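Uncharacterized protein (PDB 4TMD) is of unknown function but, as a mycobacterial DUF5642-domain protein with a signal sequence and predicted lipoprotein motif, is probably exported to the cell envelope. Local coordinates at residues I82-T88 with N157-T163; E119-I123 with R183-S187; L148-V152 with V177-R183. All coordinates share one frame; numbering follows the deposited sequence.

Interaction 1: I82-T88 with N157-T163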
ATOM      1  N   ILE A  82       7.489   2.190  -0.994  1.00 14.18           N
ATOM      2  CA  ILE A  82       7.682   1.165   0.032  1.00 15.90           C
ATOM      3  C   ILE A  82       7.103  -0.154  -0.445  1.00 15.67           C
ATOM      4  O   ILE A  82       5.911  -0.234  -0.749  1.00 16.28           O
ATOM      5  CB  ILE A  82       7.012   1.544   1.349  1.00 16.11           C
ATOM      6  CG1 ILE A  82       7.543   2.884   1.844  1.00 26.53           C
ATOM      7  CG2 ILE A  82       7.230   0.422   2.408  1.00 20.44           C
ATOM      8  CD1 ILE A  82       6.798   3.419   3.031  1.00 26.84           C
ATOM      9  N   VAL A  83       7.935  -1.182  -0.542  1.00 12.33           N
ATOM     10  CA  VAL A  83       7.429  -2.503  -0.928  1.00 13.10           C
ATOM     11  C   VAL A  83       7.447  -3.432   0.295  1.00 17.79           C
ATOM     12  O   VAL A  83       8.515  -3.815   0.761  1.00 17.45           O
ATOM     13  CB  VAL A  83       8.257  -3.124  -2.076  1.00 18.77           C
ATOM     14  CG1 VAL A  83       7.659  -4.473  -2.491  1.00 14.00           C
ATOM     15  CG2 VAL A  83       8.290  -2.184  -3.273  1.00 14.93           C
ATOM     16  N   MET A  84       6.264  -3.778   0.811  1.00 16.41           N
ATOM     17  CA  MET A  84       6.151  -4.637   1.989  1.00 17.18           C
ATOM     18  C   MET A  84       5.602  -6.013   1.619  1.00 16.47           C
ATOM     19  O   MET A  84       4.628  -6.111   0.875  1.00 15.62           O
ATOM     20  CB  MET A  84       5.238  -4.003   3.051  1.00 17.87           C
ATOM     21  CG  MET A  84       5.715  -2.657   3.565  1.00 34.92           C
ATOM     22  SD  MET A  84       4.580  -1.895   4.756  1.00 66.80           S
ATOM     23  CE  MET A  84       3.175  -1.474   3.734  1.00 38.04           C
ATOM     24  N   ALA A  85       6.253  -7.057   2.126  1.00 15.87           N
ATOM     25  CA  ALA A  85       5.796  -8.436   1.943  1.00 21.77           C
ATOM     26  C   ALA A  85       5.427  -9.009   3.298  1.00 16.24           C
ATOM     27  O   ALA A  85       6.219  -8.936   4.240  1.00 15.94           O
ATOM     28  CB  ALA A  85       6.874  -9.305   1.271  1.00 14.18           C
ATOM     29  N   VAL A  86       4.230  -9.582   3.373  1.00 19.12           N
ATOM     30  CA  VAL A  86       3.673 -10.115   4.613  1.00 13.85           C
ATOM     31  C   VAL A  86       3.270 -11.575   4.446  1.00 21.77           C
ATOM     32  O   VAL A  86       2.710 -11.946   3.413  1.00 17.64           O
ATOM     33  CB  VAL A  86       2.432  -9.310   5.049  1.00 15.63           C
ATOM     34  CG1 VAL A  86       1.750  -9.957   6.256  1.00 24.78           C
ATOM     35  CG2 VAL A  86       2.805  -7.877   5.351  1.00 27.86           C
ATOM     36  N   GLU A  87       3.573 -12.398   5.447  1.00 21.48           N
ATOM     37  CA  GLU A  87       3.048 -13.770   5.506  1.00 20.16           C
ATOM     38  C   GLU A  87       2.342 -13.936   6.837  1.00 19.26           C
ATOM     39  O   GLU A  87       2.936 -13.647   7.872  1.00 20.33           O
ATOM     40  CB  GLU A  87       4.168 -14.798   5.355  1.00 18.63           C
ATOM     41  CG  GLU A  87       3.671 -16.231   5.280  1.00 28.73           C
ATOM     42  CD  GLU A  87       4.793 -17.263   5.211  1.00 40.82           C
ATOM     43  OE1 GLU A  87       4.506 -18.461   5.423  1.00 48.23           O
ATOM     44  OE2 GLU A  87       5.952 -16.888   4.935  1.00 40.27           O
ATOM     45  N   THR A  88       1.079 -14.373   6.814  1.00 20.09           N
ATOM     46  CA  THR A  88       0.283 -14.532   8.034  1.00 22.59           C
ATOM     47  C   THR A  88      -0.217 -15.971   8.250  1.00 25.24           C
ATOM     48  O   THR A  88      -0.220 -16.780   7.335  1.00 19.35           O
ATOM     49  CB  THR A  88      -0.932 -13.599   8.024  1.00 27.15           C
ATOM     50  OG1 THR A  88      -1.567 -13.658   6.741  1.00 22.16           O
ATOM     51  CG2 THR A  88      -0.496 -12.173   8.284  1.00 36.68           C
ATOM     52  N   ASN A 157      -1.558 -17.191   1.923  1.00 18.45           N
ATOM     53  CA  ASN A 157      -1.371 -16.468   3.174  0.64 20.38           C
ATOM     54  C   ASN A 157      -0.329 -15.362   3.027  1.00 18.32           C
ATOM     55  O   ASN A 157       0.312 -14.963   3.998  1.00 19.34           O
ATOM     56  CB  ASN A 157      -0.987 -17.437   4.291  0.64 18.73           C
ATOM     57  CG  ASN A 157      -2.068 -18.488   4.541  0.64 21.50           C
ATOM     58  OD1 ASN A 157      -3.180 -18.373   4.027  0.64 28.34           O
ATOM     59  ND2 ASN A 157      -1.746 -19.508   5.320  0.64 21.51           N
ATOM     60  N   TYR A 158      -0.170 -14.873   1.800  1.00 15.94           N
ATOM     61  CA  TYR A 158       0.783 -13.805   1.542  1.00 17.91           C
ATOM     62  C   TYR A 158       0.058 -12.560   1.116  1.00 18.36           C
ATOM     63  O   TYR A 158      -0.971 -12.601   0.434  1.00 13.81           O
ATOM     64  CB  TYR A 158       1.798 -14.194   0.460  1.00 16.27           C
ATOM     65  CG  TYR A 158       2.790 -15.242   0.885  1.00 21.38           C
ATOM     66  CD1 TYR A 158       4.004 -14.885   1.452  1.00 24.93           C
ATOM     67  CD2 TYR A 158       2.515 -16.602   0.708  1.00 28.42           C
ATOM     68  CE1 TYR A 158       4.918 -15.845   1.840  1.00 28.67           C
ATOM     69  CE2 TYR A 158       3.425 -17.578   1.105  1.00 23.59           C
ATOM     70  CZ  TYR A 158       4.623 -17.190   1.668  1.00 30.45           C
ATOM     71  OH  TYR A 158       5.536 -18.139   2.058  1.00 35.76           O
ATOM     72  N   MET A 159       0.628 -11.429   1.477  1.00 15.14           N
ATOM     73  CA  MET A 159       0.108 -10.175   0.971  1.00 21.08           C
ATOM     74  C   MET A 159       1.286  -9.290   0.664  1.00 17.95           C
ATOM     75  O   MET A 159       2.215  -9.244   1.462  1.00 15.51           O
ATOM     76  CB  MET A 159      -0.811  -9.524   1.996  1.00 19.63           C
ATOM     77  CG  MET A 159      -1.342  -8.183   1.574  1.00 23.04           C
ATOM     78  SD  MET A 159      -2.765  -7.736   2.597  1.00 32.66           S
ATOM     79  CE  MET A 159      -4.083  -8.579   1.733  1.00 20.73           C
ATOM     80  N   VAL A 160       1.262  -8.622  -0.491  1.00 13.67           N
ATOM     81  CA  VAL A 160       2.330  -7.705  -0.853  1.00 13.28           C
ATOM     82  C   VAL A 160       1.710  -6.343  -1.055  1.00 15.41           C
ATOM     83  O   VAL A 160       0.692  -6.218  -1.730  1.00 14.76           O
ATOM     84  CB  VAL A 160       3.081  -8.148  -2.129  1.00 22.84           C
ATOM     85  CG1 VAL A 160       4.061  -7.063  -2.574  1.00 20.68           C
ATOM     86  CG2 VAL A 160       3.802  -9.481  -1.893  1.00 17.77           C
ATOM     87  N   ILE A 161       2.302  -5.327  -0.442  1.00 13.73           N
ATOM     88  CA  ILE A 161       1.759  -3.985  -0.526  1.00 15.44           C
ATOM     89  C   ILE A 161       2.810  -2.998  -1.020  1.00 14.24           C
ATOM     90  O   ILE A 161       3.874  -2.854  -0.410  1.00 19.53           O
ATOM     91  CB  ILE A 161       1.237  -3.490   0.833  1.00 17.66           C
ATOM     92  CG1 ILE A 161       0.303  -4.525   1.465  1.00 21.30           C
ATOM     93  CG2 ILE A 161       0.540  -2.148   0.659  1.00 25.03           C
ATOM     94  CD1 ILE A 161      -0.290  -4.047   2.757  1.00 33.65           C
ATOM     95  N   VAL A 162       2.509  -2.331  -2.126  1.00 12.30           N
ATOM     96  CA  VAL A 162       3.363  -1.254  -2.602  1.00 11.74           C
ATOM     97  C   VAL A 162       2.655   0.059  -2.299  1.00 15.16           C
ATOM     98  O   VAL A 162       1.485   0.249  -2.653  1.00 17.13           O
ATOM     99  CB  VAL A 162       3.684  -1.383  -4.117  1.00 16.45           C
ATOM    100  CG1 VAL A 162       4.463  -0.140  -4.630  1.00 10.88           C
ATOM    101  CG2 VAL A 162       4.484  -2.672  -4.373  1.00 13.07           C
ATOM    102  N   THR A 163       3.356   0.946  -1.605  1.00 14.99           N
ATOM    103  CA  THR A 163       2.845   2.286  -1.336  1.00 16.76           C
ATOM    104  C   THR A 163       3.752   3.303  -2.014  1.00 15.96           C
ATOM    105  O   THR A 163       4.973   3.250  -1.851  1.00 19.31           O
ATOM    106  CB  THR A 163       2.772   2.575   0.170  1.00 17.54           C
ATOM    107  OG1 THR A 163       1.962   1.572   0.806  1.00 20.70           O
ATOM    108  CG2 THR A 163       2.152   3.950   0.407  1.00 21.94           C
TER

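Interaction 2: E119-I123 with R183-S187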
ATOM      1  N   GLU A 119      -6.522   1.628 -11.325  1.00 22.24           N
ATOM      2  CA  GLU A 119      -5.996   0.462 -12.028  1.00 24.56           C
ATOM      3  C   GLU A 119      -4.867  -0.227 -11.253  1.00 15.93           C
ATOM      4  O   GLU A 119      -3.950   0.436 -10.772  1.00 19.29           O
ATOM      5  CB  GLU A 119      -5.517   0.910 -13.414  1.00 30.60           C
ATOM      6  CG  GLU A 119      -4.820  -0.127 -14.261  1.00 45.44           C
ATOM      7  CD  GLU A 119      -4.307   0.460 -15.580  1.00 58.14           C
ATOM      8  OE1 GLU A 119      -3.412   1.340 -15.550  1.00 45.49           O
ATOM      9  OE2 GLU A 119      -4.811   0.046 -16.648  1.00 72.02           O
ATOM     10  N   SER A 120      -4.951  -1.555 -11.130  1.00 18.28           N
ATOM     11  CA  SER A 120      -3.862  -2.369 -10.573  1.00 16.27           C
ATOM     12  C   SER A 120      -3.555  -3.567 -11.488  1.00 18.10           C
ATOM     13  O   SER A 120      -4.427  -4.037 -12.203  1.00 16.76           O
ATOM     14  CB  SER A 120      -4.218  -2.851  -9.163  1.00 16.22           C
ATOM     15  OG  SER A 120      -5.421  -3.590  -9.178  1.00 20.99           O
ATOM     16  N   PRO A 121      -2.315  -4.071 -11.463  1.00 18.29           N
ATOM     17  CA  PRO A 121      -1.951  -5.043 -12.506  1.00 20.61           C
ATOM     18  C   PRO A 121      -2.544  -6.434 -12.316  1.00 16.69           C
ATOM     19  O   PRO A 121      -2.783  -6.877 -11.184  1.00 15.12           O
ATOM     20  CB  PRO A 121      -0.425  -5.114 -12.397  1.00 18.03           C
ATOM     21  CG  PRO A 121      -0.158  -4.771 -10.942  1.00 20.15           C
ATOM     22  CD  PRO A 121      -1.155  -3.691 -10.633  1.00 21.62           C
ATOM     23  N   GLN A 122      -2.759  -7.122 -13.434  1.00 19.54           N
ATOM     24  CA  GLN A 122      -3.124  -8.530 -13.397  1.00 14.26           C
ATOM     25  C   GLN A 122      -1.920  -9.303 -12.919  1.00 15.04           C
ATOM     26  O   GLN A 122      -0.842  -9.163 -13.482  1.00 19.19           O
ATOM     27  CB  GLN A 122      -3.555  -9.043 -14.774  1.00 15.76           C
ATOM     28  CG  GLN A 122      -4.054 -10.492 -14.766  1.00 16.84           C
ATOM     29  CD  GLN A 122      -4.494 -10.949 -16.149  1.00 37.83           C
ATOM     30  OE1 GLN A 122      -5.570 -10.575 -16.634  1.00 23.94           O
ATOM     31  NE2 GLN A 122      -3.653 -11.748 -16.803  1.00 30.53           N
ATOM     32  N   ILE A 123      -2.098 -10.113 -11.885  1.00 14.54           N
ATOM     33  CA  ILE A 123      -1.035 -10.991 -11.425  1.00 16.98           C
ATOM     34  C   ILE A 123      -1.575 -12.410 -11.298  1.00 20.16           C
ATOM     35  O   ILE A 123      -2.573 -12.636 -10.621  1.00 18.27           O
ATOM     36  CB  ILE A 123      -0.448 -10.544 -10.070  1.00 17.63           C
ATOM     37  CG1 ILE A 123       0.241  -9.183 -10.201  1.00 18.73           C
ATOM     38  CG2 ILE A 123       0.556 -11.608  -9.551  1.00 15.12           C
ATOM     39  CD1 ILE A 123       0.857  -8.681  -8.898  1.00 13.61           C
ATOM     40  N   ARG A 183       3.164   0.056  -9.927  1.00 13.12           N
ATOM     41  CA  ARG A 183       2.482  -1.163 -10.369  1.00 18.61           C
ATOM     42  C   ARG A 183       3.495  -2.229 -10.803  1.00 20.68           C
ATOM     43  O   ARG A 183       3.317  -3.419 -10.535  1.00 14.79           O
ATOM     44  CB  ARG A 183       1.492  -0.856 -11.502  1.00 14.49           C
ATOM     45  CG  ARG A 183       0.278  -0.005 -11.054  1.00 13.50           C
ATOM     46  CD  ARG A 183      -0.778   0.093 -12.145  1.00 23.70           C
ATOM     47  NE  ARG A 183      -0.222   0.586 -13.404  1.00 29.89           N
ATOM     48  CZ  ARG A 183      -0.228   1.861 -13.785  1.00 35.06           C
ATOM     49  NH1 ARG A 183      -0.773   2.791 -13.010  1.00 27.65           N
ATOM     50  NH2 ARG A 183       0.315   2.211 -14.946  1.00 34.21           N
ATOM     51  N   GLU A 184       4.574  -1.814 -11.454  1.00 14.19           N
ATOM     52  CA  GLU A 184       5.610  -2.787 -11.823  1.00 17.33           C
ATOM     53  C   GLU A 184       6.328  -3.335 -10.606  1.00 13.30           C
ATOM     54  O   GLU A 184       6.673  -4.526 -10.558  1.00 12.87           O
ATOM     55  CB  GLU A 184       6.609  -2.165 -12.802  1.00 22.13           C
ATOM     56  CG  GLU A 184       5.918  -1.772 -14.106  1.00 34.00           C
ATOM     57  CD  GLU A 184       6.791  -0.973 -15.046  1.00 48.69           C
ATOM     58  OE1 GLU A 184       7.953  -0.669 -14.686  1.00 39.02           O
ATOM     59  OE2 GLU A 184       6.297  -0.649 -16.148  1.00 57.48           O
ATOM     60  N   LEU A 185       6.549  -2.490  -9.596  1.00 13.29           N
ATOM     61  CA  LEU A 185       7.118  -2.997  -8.349  1.00 12.38           C
ATOM     62  C   LEU A 185       6.231  -4.085  -7.723  1.00 13.44           C
ATOM     63  O   LEU A 185       6.745  -5.027  -7.128  1.00 11.75           O
ATOM     64  CB  LEU A 185       7.323  -1.865  -7.330  1.00 11.84           C
ATOM     65  CG  LEU A 185       8.531  -0.955  -7.570  1.00 21.20           C
ATOM     66  CD1 LEU A 185       8.484   0.206  -6.585  1.00 21.69           C
ATOM     67  CD2 LEU A 185       9.831  -1.740  -7.394  1.00 16.43           C
ATOM     68  N   LEU A 186       4.910  -3.944  -7.835  1.00 10.74           N
ATOM     69  CA  LEU A 186       4.018  -4.942  -7.246  1.00 10.76           C
ATOM     70  C   LEU A 186       4.179  -6.292  -7.945  1.00 12.44           C
ATOM     71  O   LEU A 186       4.317  -7.327  -7.301  1.00 10.43           O
ATOM     72  CB  LEU A 186       2.566  -4.489  -7.320  1.00 13.67           C
ATOM     73  CG  LEU A 186       1.580  -5.522  -6.767  1.00 13.88           C
ATOM     74  CD1 LEU A 186       1.650  -5.580  -5.240  1.00 12.03           C
ATOM     75  CD2 LEU A 186       0.152  -5.225  -7.255  1.00 14.85           C
ATOM     76  N   SER A 187       4.167  -6.277  -9.271  1.00 12.28           N
ATOM     77  CA  SER A 187       4.350  -7.503 -10.026  1.00 11.63           C
ATOM     78  C   SER A 187       5.712  -8.125  -9.755  1.00 13.88           C
ATOM     79  O   SER A 187       5.840  -9.347  -9.598  1.00 15.24           O
ATOM     80  CB  SER A 187       4.184  -7.222 -11.513  1.00 14.92           C
ATOM     81  OG  SER A 187       2.878  -6.757 -11.760  1.00 25.50           O
TER
HETATM   82  O   HOH W   1      -2.918   2.806 -10.957  1.00 19.65           O
HETATM   83  O   HOH W   2       1.683  -8.702 -13.458  1.00 28.27           O

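Interaction 3: L148-V152 with V177-R183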
ATOM      1  N   LEU A 148      -1.274   9.513  -1.581  1.00 22.65           N
ATOM      2  CA  LEU A 148      -0.545   8.271  -1.869  1.00 19.91           C
ATOM      3  C   LEU A 148      -1.319   7.314  -2.766  1.00 22.99           C
ATOM      4  O   LEU A 148      -2.544   7.416  -2.912  1.00 21.75           O
ATOM      5  CB  LEU A 148      -0.147   7.559  -0.565  1.00 21.96           C
ATOM      6  CG  LEU A 148      -1.173   6.975   0.413  1.00 25.39           C
ATOM      7  CD1 LEU A 148      -1.694   5.630  -0.053  1.00 27.64           C
ATOM      8  CD2 LEU A 148      -0.578   6.843   1.806  1.00 30.78           C
ATOM      9  N   TYR A 149      -0.573   6.398  -3.377  1.00 18.69           N
ATOM     10  CA  TYR A 149      -1.131   5.268  -4.089  1.00 18.43           C
ATOM     11  C   TYR A 149      -0.754   3.994  -3.343  1.00 23.54           C
ATOM     12  O   TYR A 149       0.354   3.884  -2.807  1.00 21.36           O
ATOM     13  CB  TYR A 149      -0.633   5.229  -5.526  1.00 16.18           C
ATOM     14  CG  TYR A 149      -1.197   6.323  -6.387  1.00 20.51           C
ATOM     15  CD1 TYR A 149      -2.267   6.077  -7.234  1.00 22.45           C
ATOM     16  CD2 TYR A 149      -0.667   7.618  -6.359  1.00 23.30           C
ATOM     17  CE1 TYR A 149      -2.785   7.071  -8.035  1.00 24.60           C
ATOM     18  CE2 TYR A 149      -1.192   8.626  -7.171  1.00 22.52           C
ATOM     19  CZ  TYR A 149      -2.250   8.341  -7.998  1.00 25.67           C
ATOM     20  OH  TYR A 149      -2.786   9.316  -8.815  1.00 26.62           O
ATOM     21  N   ASN A 150      -1.707   3.064  -3.276  1.00 15.42           N
ATOM     22  CA  ASN A 150      -1.560   1.781  -2.598  1.00 20.53           C
ATOM     23  C   ASN A 150      -1.868   0.679  -3.588  1.00 17.16           C
ATOM     24  O   ASN A 150      -2.907   0.729  -4.241  1.00 17.69           O
ATOM     25  CB  ASN A 150      -2.543   1.650  -1.430  1.00 25.93           C
ATOM     26  CG  ASN A 150      -1.922   1.941  -0.102  1.00 37.00           C
ATOM     27  OD1 ASN A 150      -0.778   1.571   0.161  1.00 52.06           O
ATOM     28  ND2 ASN A 150      -2.679   2.601   0.766  1.00 43.92           N
ATOM     29  N   TYR A 151      -1.013  -0.329  -3.679  1.00 15.22           N
ATOM     30  CA  TYR A 151      -1.329  -1.481  -4.518  1.00 11.83           C
ATOM     31  C   TYR A 151      -1.125  -2.705  -3.662  1.00 18.89           C
ATOM     32  O   TYR A 151      -0.094  -2.862  -3.016  1.00 12.11           O
ATOM     33  CB  TYR A 151      -0.471  -1.530  -5.783  1.00 13.41           C
ATOM     34  CG  TYR A 151      -0.657  -0.291  -6.621  1.00 16.93           C
ATOM     35  CD1 TYR A 151      -1.639  -0.242  -7.601  1.00 18.73           C
ATOM     36  CD2 TYR A 151       0.120   0.847  -6.406  1.00 16.17           C
ATOM     37  CE1 TYR A 151      -1.841   0.906  -8.352  1.00 18.95           C
ATOM     38  CE2 TYR A 151      -0.074   2.002  -7.163  1.00 13.19           C
ATOM     39  CZ  TYR A 151      -1.048   2.021  -8.130  1.00 17.25           C
ATOM     40  OH  TYR A 151      -1.251   3.161  -8.883  1.00 20.73           O
ATOM     41  N   VAL A 152      -2.137  -3.557  -3.650  1.00 12.29           N
ATOM     42  CA  VAL A 152      -2.156  -4.723  -2.800  1.00 12.30           C
ATOM     43  C   VAL A 152      -2.285  -5.980  -3.643  1.00 14.76           C
ATOM     44  O   VAL A 152      -3.155  -6.038  -4.514  1.00 15.42           O
ATOM     45  CB  VAL A 152      -3.348  -4.649  -1.822  1.00 13.72           C
ATOM     46  CG1 VAL A 152      -3.503  -5.977  -1.052  1.00 16.22           C
ATOM     47  CG2 VAL A 152      -3.185  -3.486  -0.878  1.00 14.56           C
ATOM     48  N   VAL A 177       3.333  11.307  -8.641  1.00 25.62           N
ATOM     49  CA  VAL A 177       3.669   9.912  -8.356  1.00 22.17           C
ATOM     50  C   VAL A 177       3.829   9.092  -9.643  1.00 21.79           C
ATOM     51  O   VAL A 177       2.964   9.140 -10.516  1.00 17.01           O
ATOM     52  CB  VAL A 177       2.587   9.239  -7.477  1.00 28.51           C
ATOM     53  CG1 VAL A 177       2.936   7.772  -7.233  1.00 17.79           C
ATOM     54  CG2 VAL A 177       2.420   9.980  -6.155  1.00 25.91           C
ATOM     55  N   ASP A 178       4.924   8.335  -9.744  1.00 20.02           N
ATOM     56  CA  ASP A 178       5.134   7.374 -10.839  1.00 20.19           C
ATOM     57  C   ASP A 178       4.348   6.084 -10.537  1.00 18.01           C
ATOM     58  O   ASP A 178       4.906   5.126 -10.000  1.00 13.54           O
ATOM     59  CB  ASP A 178       6.632   7.065 -11.005  1.00 18.60           C
ATOM     60  CG  ASP A 178       6.950   6.287 -12.274  1.00 24.29           C
ATOM     61  OD1 ASP A 178       6.036   5.674 -12.873  1.00 19.61           O
ATOM     62  OD2 ASP A 178       8.140   6.289 -12.673  1.00 27.12           O
ATOM     63  N   THR A 179       3.057   6.069 -10.873  1.00 16.52           N
ATOM     64  CA  THR A 179       2.199   4.917 -10.590  1.00 15.08           C
ATOM     65  C   THR A 179       2.547   3.729 -11.466  1.00 16.64           C
ATOM     66  O   THR A 179       2.304   2.584 -11.102  1.00 14.98           O
ATOM     67  CB  THR A 179       0.707   5.244 -10.795  1.00 18.25           C
ATOM     68  OG1 THR A 179       0.485   5.607 -12.160  1.00 18.24           O
ATOM     69  CG2 THR A 179       0.257   6.401  -9.874  1.00 17.22           C
ATOM     70  N   GLU A 180       3.087   4.005 -12.645  1.00 18.32           N
ATOM     71  CA  GLU A 180       3.558   2.939 -13.515  1.00 17.98           C
ATOM     72  C   GLU A 180       4.640   2.125 -12.796  1.00 15.22           C
ATOM     73  O   GLU A 180       4.593   0.900 -12.759  1.00 19.54           O
ATOM     74  CB  GLU A 180       4.096   3.518 -14.829  1.00 19.41           C
ATOM     75  CG  GLU A 180       4.535   2.459 -15.819  1.00 30.70           C
ATOM     76  CD  GLU A 180       5.109   3.056 -17.091  1.00 38.42           C
ATOM     77  OE1 GLU A 180       5.931   3.998 -16.998  1.00 38.20           O
ATOM     78  OE2 GLU A 180       4.732   2.583 -18.180  1.00 40.41           O
ATOM     79  N   ARG A 181       5.617   2.808 -12.221  1.00 16.14           N
ATOM     80  CA  ARG A 181       6.672   2.128 -11.467  1.00 16.78           C
ATOM     81  C   ARG A 181       6.134   1.386 -10.237  1.00 19.73           C
ATOM     82  O   ARG A 181       6.574   0.276  -9.928  1.00 14.94           O
ATOM     83  CB  ARG A 181       7.721   3.127 -11.021  1.00 17.83           C
ATOM     84  CG  ARG A 181       8.985   2.484 -10.469  1.00 25.03           C
ATOM     85  CD  ARG A 181       9.954   3.588 -10.004  1.00 35.61           C
ATOM     86  NE  ARG A 181      11.339   3.162 -10.127  1.00 39.10           N
ATOM     87  CZ  ARG A 181      12.274   3.824 -10.793  1.00 35.76           C
ATOM     88  NH1 ARG A 181      11.989   4.980 -11.393  1.00 35.40           N
ATOM     89  NH2 ARG A 181      13.501   3.332 -10.844  1.00 44.03           N
ATOM     90  N   ALA A 182       5.202   2.012  -9.517  1.00 14.07           N
ATOM     91  CA  ALA A 182       4.563   1.339  -8.384  1.00 14.13           C
ATOM     92  C   ALA A 182       3.917   0.030  -8.833  1.00 10.75           C
ATOM     93  O   ALA A 182       4.076  -0.987  -8.183  1.00 13.03           O
ATOM     94  CB  ALA A 182       3.512   2.243  -7.727  1.00 10.63           C
ATOM     95  N   ARG A 183       3.164   0.056  -9.927  1.00 13.12           N
ATOM     96  CA  ARG A 183       2.482  -1.163 -10.369  1.00 18.61           C
ATOM     97  C   ARG A 183       3.495  -2.229 -10.803  1.00 20.68           C
ATOM     98  O   ARG A 183       3.317  -3.419 -10.535  1.00 14.79           O
ATOM     99  CB  ARG A 183       1.492  -0.856 -11.502  1.00 14.49           C
ATOM    100  CG  ARG A 183       0.278  -0.005 -11.054  1.00 13.50           C
ATOM    101  CD  ARG A 183      -0.778   0.093 -12.145  1.00 23.70           C
ATOM    102  NE  ARG A 183      -0.222   0.586 -13.404  1.00 29.89           N
ATOM    103  CZ  ARG A 183      -0.228   1.861 -13.785  1.00 35.06           C
ATOM    104  NH1 ARG A 183      -0.773   2.791 -13.010  1.00 27.65           N
ATOM    105  NH2 ARG A 183       0.315   2.211 -14.946  1.00 34.21           N
TER
HETATM  106  O   HOH W   1      -2.918   2.806 -10.957  1.00 19.65           O

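Interaction 1: I82-T88 with N157-T163
Strands 79-88 and 158-166 meet here as antiparallel neighbours inside a large antiparallel sheet, and the pairing illustrates how one backbone pattern serves two different faces. Ile82, Met84 and Val86 form hydrogen-bonded pairs with Thr163, Ile161 and Met159, each pair joined by two N-H to O=C bonds; the one from Met84 N to Ile161 O, at 2.8 Å, is virtually straight (179°). A further bond from Thr88 N to Asn157 O carries the pairing into the tight connection between strands 145-155 and 158-166, in which Asn157 lies. Between these rungs sit the non-hydrogen-bonded pairs, where Val83 and Val162 lie side by side, CG2 against CG2 at 4.0 Å. On the other face the thioether of Met84, bent at its last torsion, swings its CE across to Ile161 CB at 4.0 Å. Near that connection, Glu87 runs alongside Tyr158. With CG anti to the backbone N (chi1 -175°) and the rest of the chain extended, Glu87 lays its CG over one face of the Tyr158 ring, 4.0 Å from the centroid in a CH-pi contact displaced toward the rim. Its carboxylate ends beside the phenol, Glu87 OE2 lying 3.2 Å from Tyr158 OH, with the two planes 37° apart. Helix 179-194 covers the face bearing Val83, Ala85 and Val160 through Ala189, Val193 and Leu186, whereas Leu35 and Leu36 of helix 33-36 pack on Met84 from the other side; strands 67-76 and 145-155 flank the pair within the sheet.

Interaction 2: E119-I123 with R183-S187
Glu119 opens the loop that follows strand 111-118 and meets Arg183 of helix 179-194 in two ways. OE1 of its carboxylate stands over the centre of one face of the Arg183 guanidinium, 3.7 Å from CZ, with the two planes turned 60° apart. The ion pair is long, Glu119 OE1 to Arg183 NH2 3.9 Å, and rests on charge alone, because OE1 lies well out of the guanidinium plane and no N-H points at it. More directional is the water-mediated link, in which one water donates to Glu119 O at 2.6 Å and accepts from Arg183 NH1. Ser120 adds little toward the helix, its CA merely passing near Arg183 CD. At Pro121 the contact turns apolar. The pyrrolidine ring is directed at the helix, resting its CD on the aliphatic part of Arg183 while CG reaches Leu186 CD2 at 3.7 Å, and CB and CG also border the hydroxyl of Ser187. The CB of Gln122 points away from the helix, yet its carbonyl is tied to the helix by a second water, 2.6 Å from Gln122 O and 2.8 Å from Ser187 OG. Ile123 faces the helix again. Its extended CG1-CD1 arm (chi2 -180°) carries CD1 to Leu186 CG at 3.9 Å and equally close to Ser187 CA. Apolar side chains thus alternate with water-bridged carbonyls along this irregular segment. Beneath it, Leu186 packs on Tyr151 and Ala153 of strand 145-155 and on Thr128 of strand 127-137, and Ile123 continues along helix 179-194 to Val190 and Arg194.

Interaction 3: L148-V152 with V177-R183
Two tyrosine rings, Tyr149 and Tyr151, rise from the same face of strand 145-155 and receive Val177 and the first turn of helix 179-194. Over the centre of one face of the Tyr149 ring sits the methyl of Thr179, its CG2 3.5 Å from the centroid and only 5° off the normal, a well-centred CH-pi contact. Val177 approaches the same ring obliquely, CG1 reaching Tyr149 CD2 at 3.7 Å. The Tyr151 ring carries Arg183 CG over one face, displaced toward the rim, while Ala182 CB comes in obliquely to Tyr151 CE2 at 3.6 Å. The water that joins Arg183 to Glu119 O also lies at the ring edge, in plane, 2.7 Å from Tyr151 OH. This is helix-on-sheet packing, the short axes 23° apart at a closest approach of 9.4 Å, and a helix on an antiparallel sheet is consistent with the Mog1p/PsbP clan. Thr179 and Ala182 direct their CB atoms at the strand, about one helical turn apart, and Arg183 adds its CG from the flank. Asp178 caps the helix start, OD1 accepting from Arg181 N at 3.0 Å. Thr179 has its hydroxyl between the backbone N and the carbonyl carbon (chi1 62°), which sends CG2 to the Tyr149 ring and lets OG1 accept a weak bond from Arg183 NH1. His132 of strand 127-137 stacks with Tyr149.

In these three contacts helix 179-194 lies on the sheet face bearing Val83, Val162 and Tyr151, and so contacts parts far apart in sequence. Interaction 1 joins two inner strands; interactions 2 and 3 both use helix 179-194, share Arg183 and one water, and have centres about 8 Å apart, with the centre of interaction 1 some 13 to 14 Å from either. Strands 158-166 and 145-155 are sheet neighbours, and a backbone hydrogen bond between Tyr151 N and Val162 O, 2.8 Å, joins interactions 1 and 3, while Leu186 of interaction 2 packs on Val162. Along the chain, interaction 3 is nested within the loop closed by interaction 2, whereas interaction 1 alternates with both.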